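PDB 3L12: putative Glycerophosphoryl diester phosphodiesterase from Silicibacter pomeroyi, which is a putative member of the glycerophosphoryl diester phosphodiesterase family with a TIM-barrel fold, and binds a magnesium ion. Local coordinates for residues A[145-150]-A[184-189]; A[203-208]-A[245-250]. All blocks are in the same frame, centred on the assembly; numbering follows the deposited sequence.

Contact 1 of 2, residues A[145-150]-A[184-189]. With MG (magnesium ion), chain C.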
loop_
_atom_site.group_PDB
_atom_site.type_symbol
_atom_site.label_atom_id
_atom_site.label_comp_id
_atom_site.label_asym_id
_atom_site.label_seq_id
_atom_site.Cartn_x
_atom_site.Cartn_y
_atom_site.Cartn_z
ATOM N N TYR A 145 -16.369 -7.415 -5.145
ATOM C CA TYR A 145 -17.638 -7.470 -4.460
ATOM C C TYR A 145 -17.650 -6.200 -3.611
ATOM O O TYR A 145 -16.599 -5.771 -3.089
ATOM C CB TYR A 145 -17.739 -8.762 -3.626
ATOM C CG TYR A 145 -17.870 -9.920 -4.555
ATOM C CD1 TYR A 145 -16.761 -10.517 -5.141
ATOM C CD2 TYR A 145 -19.113 -10.357 -4.925
ATOM C CE1 TYR A 145 -16.927 -11.541 -6.090
ATOM C CE2 TYR A 145 -19.264 -11.389 -5.826
ATOM C CZ TYR A 145 -18.170 -11.966 -6.395
ATOM O OH TYR A 145 -18.393 -12.980 -7.301
ATOM N N LEU A 146 -18.828 -5.611 -3.444
ATOM C CA LEU A 146 -18.974 -4.352 -2.719
ATOM C C LEU A 146 -19.930 -4.474 -1.528
ATOM O O LEU A 146 -21.094 -4.868 -1.669
ATOM C CB LEU A 146 -19.536 -3.302 -3.677
ATOM C CG LEU A 146 -18.826 -3.077 -5.015
ATOM C CD1 LEU A 146 -19.600 -2.027 -5.804
ATOM C CD2 LEU A 146 -17.412 -2.640 -4.865
ATOM N N LEU A 147 -19.430 -4.133 -0.356
ATOM C CA LEU A 147 -20.201 -4.065 0.859
ATOM C C LEU A 147 -20.413 -2.550 1.027
ATOM O O LEU A 147 -19.560 -1.821 1.533
ATOM C CB LEU A 147 -19.369 -4.688 1.967
ATOM C CG LEU A 147 -20.006 -5.154 3.223
ATOM C CD1 LEU A 147 -21.172 -6.204 2.956
ATOM C CD2 LEU A 147 -18.945 -5.748 4.125
ATOM N N LEU A 148 -21.560 -2.088 0.534
ATOM C CA LEU A 148 -21.884 -0.665 0.453
ATOM C C LEU A 148 -22.641 -0.265 1.705
ATOM O O LEU A 148 -23.821 -0.605 1.915
ATOM C CB LEU A 148 -22.664 -0.430 -0.837
ATOM C CG LEU A 148 -22.971 0.990 -1.247
ATOM C CD1 LEU A 148 -23.413 0.953 -2.703
ATOM C CD2 LEU A 148 -24.002 1.708 -0.333
ATOM N N GLU A 149 -21.927 0.430 2.584
ATOM C CA GLU A 149 -22.508 0.834 3.882
ATOM C C GLU A 149 -23.298 2.136 3.683
ATOM O O GLU A 149 -22.707 3.204 3.438
ATOM C CB GLU A 149 -21.471 0.998 4.989
ATOM C CG GLU A 149 -22.161 1.145 6.342
ATOM C CD GLU A 149 -21.280 1.417 7.538
ATOM O OE1 GLU A 149 -20.090 1.100 7.533
ATOM O OE2 GLU A 149 -21.863 1.919 8.564
ATOM N N LEU A 150 -24.617 2.048 3.804
ATOM C CA LEU A 150 -25.454 3.239 3.802
ATOM C C LEU A 150 -25.388 3.857 5.202
ATOM O O LEU A 150 -25.760 3.186 6.171
ATOM C CB LEU A 150 -26.879 2.881 3.465
ATOM C CG LEU A 150 -27.127 2.449 2.001
ATOM C CD1 LEU A 150 -26.997 0.952 1.927
ATOM C CD2 LEU A 150 -28.476 2.891 1.482
ATOM N N VAL A 184 -23.848 -5.401 -2.282
ATOM C CA VAL A 184 -24.558 -5.776 -1.094
ATOM C C VAL A 184 -24.895 -4.524 -0.315
ATOM O O VAL A 184 -24.021 -3.704 -0.046
ATOM C CB VAL A 184 -23.712 -6.710 -0.201
ATOM C CG1 VAL A 184 -24.475 -7.103 1.071
ATOM C CG2 VAL A 184 -23.289 -7.931 -0.978
HETATM N N MSE A 185 -26.166 -4.362 0.042
HETATM C CA MSE A 185 -26.630 -3.212 0.787
HETATM C C MSE A 185 -26.437 -3.496 2.287
HETATM O O MSE A 185 -26.970 -4.443 2.803
HETATM C CB MSE A 185 -28.064 -2.914 0.393
HETATM C CG MSE A 185 -28.220 -2.656 -1.115
HETATM SE SE MSE A 185 -27.481 -1.017 -1.777
HETATM C CE MSE A 185 -28.987 0.103 -1.532
ATOM N N HIS A 186 -25.673 -2.635 2.961
ATOM C CA HIS A 186 -25.096 -2.891 4.289
ATOM C C HIS A 186 -25.329 -1.708 5.210
ATOM O O HIS A 186 -25.124 -0.574 4.782
ATOM C CB HIS A 186 -23.605 -3.163 3.979
ATOM C CG HIS A 186 -22.674 -3.377 5.127
ATOM N ND1 HIS A 186 -22.638 -4.537 5.872
ATOM C CD2 HIS A 186 -21.618 -2.628 5.541
ATOM C CE1 HIS A 186 -21.636 -4.459 6.739
ATOM N NE2 HIS A 186 -21.001 -3.318 6.552
ATOM N N SER A 187 -25.760 -1.945 6.459
ATOM C CA SER A 187 -26.010 -0.828 7.352
ATOM C C SER A 187 -26.234 -1.199 8.796
ATOM O O SER A 187 -26.675 -2.306 9.114
ATOM C CB SER A 187 -27.309 -0.098 6.872
ATOM O OG SER A 187 -27.402 1.238 7.375
ATOM N N PHE A 188 -25.972 -0.211 9.637
ATOM C CA PHE A 188 -26.404 -0.247 11.018
ATOM C C PHE A 188 -27.887 0.124 11.097
ATOM O O PHE A 188 -28.539 -0.193 12.068
ATOM C CB PHE A 188 -25.660 0.751 11.909
ATOM C CG PHE A 188 -24.341 0.251 12.440
ATOM C CD1 PHE A 188 -24.289 -0.621 13.505
ATOM C CD2 PHE A 188 -23.176 0.695 11.884
ATOM C CE1 PHE A 188 -23.046 -1.020 14.031
ATOM C CE2 PHE A 188 -21.940 0.265 12.410
ATOM C CZ PHE A 188 -21.912 -0.568 13.466
ATOM N N ASP A 189 -28.385 0.847 10.106
ATOM C CA ASP A 189 -29.798 1.354 10.080
ATOM C C ASP A 189 -30.645 0.235 9.499
ATOM O O ASP A 189 -30.826 0.122 8.280
ATOM C CB ASP A 189 -29.827 2.636 9.232
ATOM C CG ASP A 189 -31.105 3.438 9.382
ATOM O OD1 ASP A 189 -32.142 2.822 9.623
ATOM O OD2 ASP A 189 -31.021 4.691 9.227
HETATM MG MG MG C . -18.205 1.482 7.142
HETATM O O HOH W 1 -24.511 2.203 8.686
HETATM O O HOH W 2 -18.067 2.806 8.809
HETATM O O HOH W 3 -16.270 2.013 6.601
#
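Glu-149 OE1 binds the magnesium ion at 2.0 Å from the mouth of a TIM barrel, where two neighbouring parallel strands, 145-150 and 184-187, belong to one beta-alpha-beta unit, linked through helix 160-176. Glu-50, Asp-52 and two waters share the metal. The carboxylate reaches it on an extended chain, and its other oxygen, OE2, accepts from a water at 2.7 Å that also donates to Leu-150 O and accepts from Phe-188 N, so both oxygens have partners that fix the rotation of the group. At the last residues of both strands, Ser-187 OG donates to Leu-150 O at 2.8 Å, in the carbonyl plane, while accepting from Asp-189 N at 2.9 Å; this ST turn leads into helix 190-199, whose N-cap is Asp-189. Behind it, four backbone bonds join the strands. In the last of them Leu-150 N meets His-186 O at 2.8 Å, almost along the C=O axis.

On the face that carries Glu-149, His-186 CG stands anti to its backbone N (chi1 176°). This sets the ring over Leu-147, whose CG lies 3.7 Å from the ring centroid and only 6° off the normal, a CH-pi contact. Glu-149 CB approaches the edge of the same ring, 3.7 Å from His-186 CD2, with carboxylate and imidazole planes nearly perpendicular at 88°. Ser-206 takes ND1 and an unidentified ligand takes NE2, which together with Leu-147 hold the ring's orientation; the nearby carboxylate and metal may influence its protonation. The other face turns toward helix 190-199. There Met-185, present as selenomethionine, bends at chi2 and chi3 until its CE rests 4.1 Å from CD1 of Leu-150.

Contact 2 of 2, residues A[203-208]-A[245-250]; sequences LPTSYL and GGQLWC
Thr-205 O is the best-held polar atom, gripped by two backbone donors in succession: Gln-247 N at 2.9 Å and Leu-248 N at 3.2 Å, both lying in the carbonyl plane. One carbonyl thus takes two adjacent N-H groups as the chain turns into strand 248-250. The same glutamine answers with its side chain. Bent at chi2 (64°), it folds back so that its OE1 accepts from Thr-205 N at 3.1 Å along an almost straight bond, 171° at the hydrogen. A side-chain amide therefore takes the place of a strand carbonyl at this end, its CB and CG lying beside Pro-204 CB. A water sits among Thr-205 OG1, Gly-245 O and Gln-247 OE1, within bonding distance of all three.

Further along, the pairing becomes regular and parallel. Tyr-207 N donates to Leu-248 O, and Tyr-207 O receives Cys-250 N at 2.8 Å from above the carbonyl plane. Gly-246 has no side chain, and the phenol ring comes up to its backbone, CE1 of Tyr-207 lying 3.4 Å from the CA of Gly-246. The hydroxyl of that ring is hydrogen-bonded to Arg-197, and a T-shaped stack with Trp-190 adds to its setting. On the opposite face Ser-206 OG, anti to its backbone N and bonded to His-186, lies 3.2 Å from Cys-250 SG and also touches Leu-248 CB. Near the magnesium end, Leu-208 CD2 packs on Cys-250 CB at 3.8 Å.

Helix 237-244 ends in a Schellman motif at Gly-245 and packs against Tyr-207 and Trp-249, whereas Ser-206, Leu-208, Leu-248 and Cys-250 share the other face: the parallel strand wall of a TIM barrel with its helices outside.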
loop_
_atom_site.group_PDB
_atom_site.type_symbol
_atom_site.label_atom_id
_atom_site.label_comp_id
_atom_site.label_asym_id
_atom_site.label_seq_id
_atom_site.Cartn_x
_atom_site.Cartn_y
_atom_site.Cartn_z
ATOM N N LEU A 203 -30.907 -7.204 -4.502
ATOM C CA LEU A 203 -29.640 -6.964 -3.812
ATOM C C LEU A 203 -29.753 -7.480 -2.387
ATOM O O LEU A 203 -30.715 -7.126 -1.670
ATOM C CB LEU A 203 -29.263 -5.481 -3.835
ATOM C CG LEU A 203 -29.230 -4.778 -5.186
ATOM C CD1 LEU A 203 -28.754 -3.325 -4.977
ATOM C CD2 LEU A 203 -28.335 -5.493 -6.171
ATOM N N PRO A 204 -28.805 -8.325 -1.962
ATOM C CA PRO A 204 -28.909 -8.804 -0.608
ATOM C C PRO A 204 -28.629 -7.676 0.398
ATOM O O PRO A 204 -28.001 -6.670 0.056
ATOM C CB PRO A 204 -27.896 -9.953 -0.549
ATOM C CG PRO A 204 -26.873 -9.618 -1.561
ATOM C CD PRO A 204 -27.616 -8.850 -2.649
ATOM N N THR A 205 -29.109 -7.881 1.629
ATOM C CA THR A 205 -28.991 -6.930 2.714
ATOM C C THR A 205 -28.088 -7.539 3.797
ATOM O O THR A 205 -28.182 -8.749 4.104
ATOM C CB THR A 205 -30.385 -6.525 3.291
ATOM O OG1 THR A 205 -31.115 -7.697 3.636
ATOM C CG2 THR A 205 -31.207 -5.721 2.259
ATOM N N SER A 206 -27.275 -6.669 4.385
ATOM C CA SER A 206 -26.279 -7.021 5.395
ATOM C C SER A 206 -26.420 -6.128 6.624
ATOM O O SER A 206 -26.387 -4.912 6.524
ATOM C CB SER A 206 -24.906 -6.835 4.758
ATOM O OG SER A 206 -23.872 -6.995 5.689
ATOM N N TYR A 207 -26.564 -6.763 7.789
ATOM C CA TYR A 207 -26.918 -6.118 9.051
ATOM C C TYR A 207 -25.730 -6.009 10.010
ATOM O O TYR A 207 -25.245 -7.034 10.532
ATOM C CB TYR A 207 -28.031 -6.938 9.699
ATOM C CG TYR A 207 -29.414 -6.756 9.047
ATOM C CD1 TYR A 207 -29.691 -7.227 7.754
ATOM C CD2 TYR A 207 -30.458 -6.158 9.740
ATOM C CE1 TYR A 207 -30.959 -7.072 7.192
ATOM C CE2 TYR A 207 -31.744 -5.992 9.165
ATOM C CZ TYR A 207 -31.972 -6.423 7.884
ATOM O OH TYR A 207 -33.211 -6.242 7.283
ATOM N N LEU A 208 -25.241 -4.799 10.178
ATOM C CA LEU A 208 -24.181 -4.490 11.101
ATOM C C LEU A 208 -24.735 -4.533 12.512
ATOM O O LEU A 208 -25.894 -4.094 12.779
ATOM C CB LEU A 208 -23.632 -3.075 10.873
ATOM C CG LEU A 208 -22.720 -2.989 9.666
ATOM C CD1 LEU A 208 -22.526 -1.555 9.126
ATOM C CD2 LEU A 208 -21.366 -3.582 10.107
ATOM N N GLY A 245 -35.054 -10.503 7.477
ATOM C CA GLY A 245 -34.913 -10.837 6.064
ATOM C C GLY A 245 -33.515 -10.598 5.512
ATOM O O GLY A 245 -33.325 -10.502 4.305
ATOM N N GLY A 246 -32.529 -10.456 6.388
ATOM C CA GLY A 246 -31.140 -10.235 5.936
ATOM C C GLY A 246 -30.449 -11.514 5.466
ATOM O O GLY A 246 -30.826 -12.635 5.890
ATOM N N GLN A 247 -29.440 -11.327 4.611
ATOM C CA GLN A 247 -28.594 -12.413 4.128
ATOM C C GLN A 247 -27.249 -12.494 4.881
ATOM O O GLN A 247 -26.652 -13.561 4.925
ATOM C CB GLN A 247 -28.315 -12.274 2.645
ATOM C CG GLN A 247 -29.462 -12.690 1.743
ATOM C CD GLN A 247 -30.690 -11.816 1.913
ATOM O OE1 GLN A 247 -30.611 -10.599 1.853
ATOM N NE2 GLN A 247 -31.851 -12.453 2.139
ATOM N N LEU A 248 -26.796 -11.371 5.425
ATOM C CA LEU A 248 -25.516 -11.315 6.171
ATOM C C LEU A 248 -25.722 -10.670 7.537
ATOM O O LEU A 248 -26.525 -9.735 7.705
ATOM C CB LEU A 248 -24.480 -10.500 5.424
ATOM C CG LEU A 248 -23.973 -10.896 4.040
ATOM C CD1 LEU A 248 -24.953 -10.397 3.039
ATOM C CD2 LEU A 248 -22.540 -10.297 3.783
ATOM N N TRP A 249 -24.948 -11.161 8.503
ATOM C CA TRP A 249 -24.875 -10.581 9.828
ATOM C C TRP A 249 -23.440 -10.179 9.987
ATOM O O TRP A 249 -22.547 -11.003 9.781
ATOM C CB TRP A 249 -25.250 -11.594 10.914
ATOM C CG TRP A 249 -25.007 -11.074 12.323
ATOM C CD1 TRP A 249 -25.261 -9.835 12.807
ATOM C CD2 TRP A 249 -24.495 -11.839 13.424
ATOM N NE1 TRP A 249 -24.890 -9.755 14.160
ATOM C CE2 TRP A 249 -24.417 -10.975 14.544
ATOM C CE3 TRP A 249 -24.037 -13.154 13.549
ATOM C CZ2 TRP A 249 -23.935 -11.398 15.780
ATOM C CZ3 TRP A 249 -23.549 -13.570 14.770
ATOM C CH2 TRP A 249 -23.487 -12.680 15.863
ATOM N N CYS A 250 -23.194 -8.922 10.334
ATOM C CA CYS A 250 -21.840 -8.375 10.421
ATOM C C CYS A 250 -21.575 -7.785 11.773
ATOM O O CYS A 250 -21.652 -6.594 11.987
ATOM C CB CYS A 250 -21.552 -7.325 9.340
ATOM S SG CYS A 250 -21.637 -8.050 7.667
HETATM O O HOH W 4 -32.742 -8.879 1.674
#

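Contacts 1 and 2 are two strand pairs of one barrel wall, separated by the pairing of 183-187 with 205-209, their centres about 8 Å apart. Along the chain they come in series, contact 1 being complete before contact 2 opens, and helix 190-199 connects them along the chain. Strands 183-187 and 205-209 are themselves neighbours, so the four segments form an unbroken parallel run of strands 145-150, 183-187, 205-209 and 248-251. Met-185 O and Ser-206 N probably join them at the backbone, while Leu-208 packs against both His-186 and Glu-149. Contact 1 holds one of the magnesium ligands, and contact 2 continues the wall beside it, bringing the side chain of Leu-208 to about 6 Å from the ion.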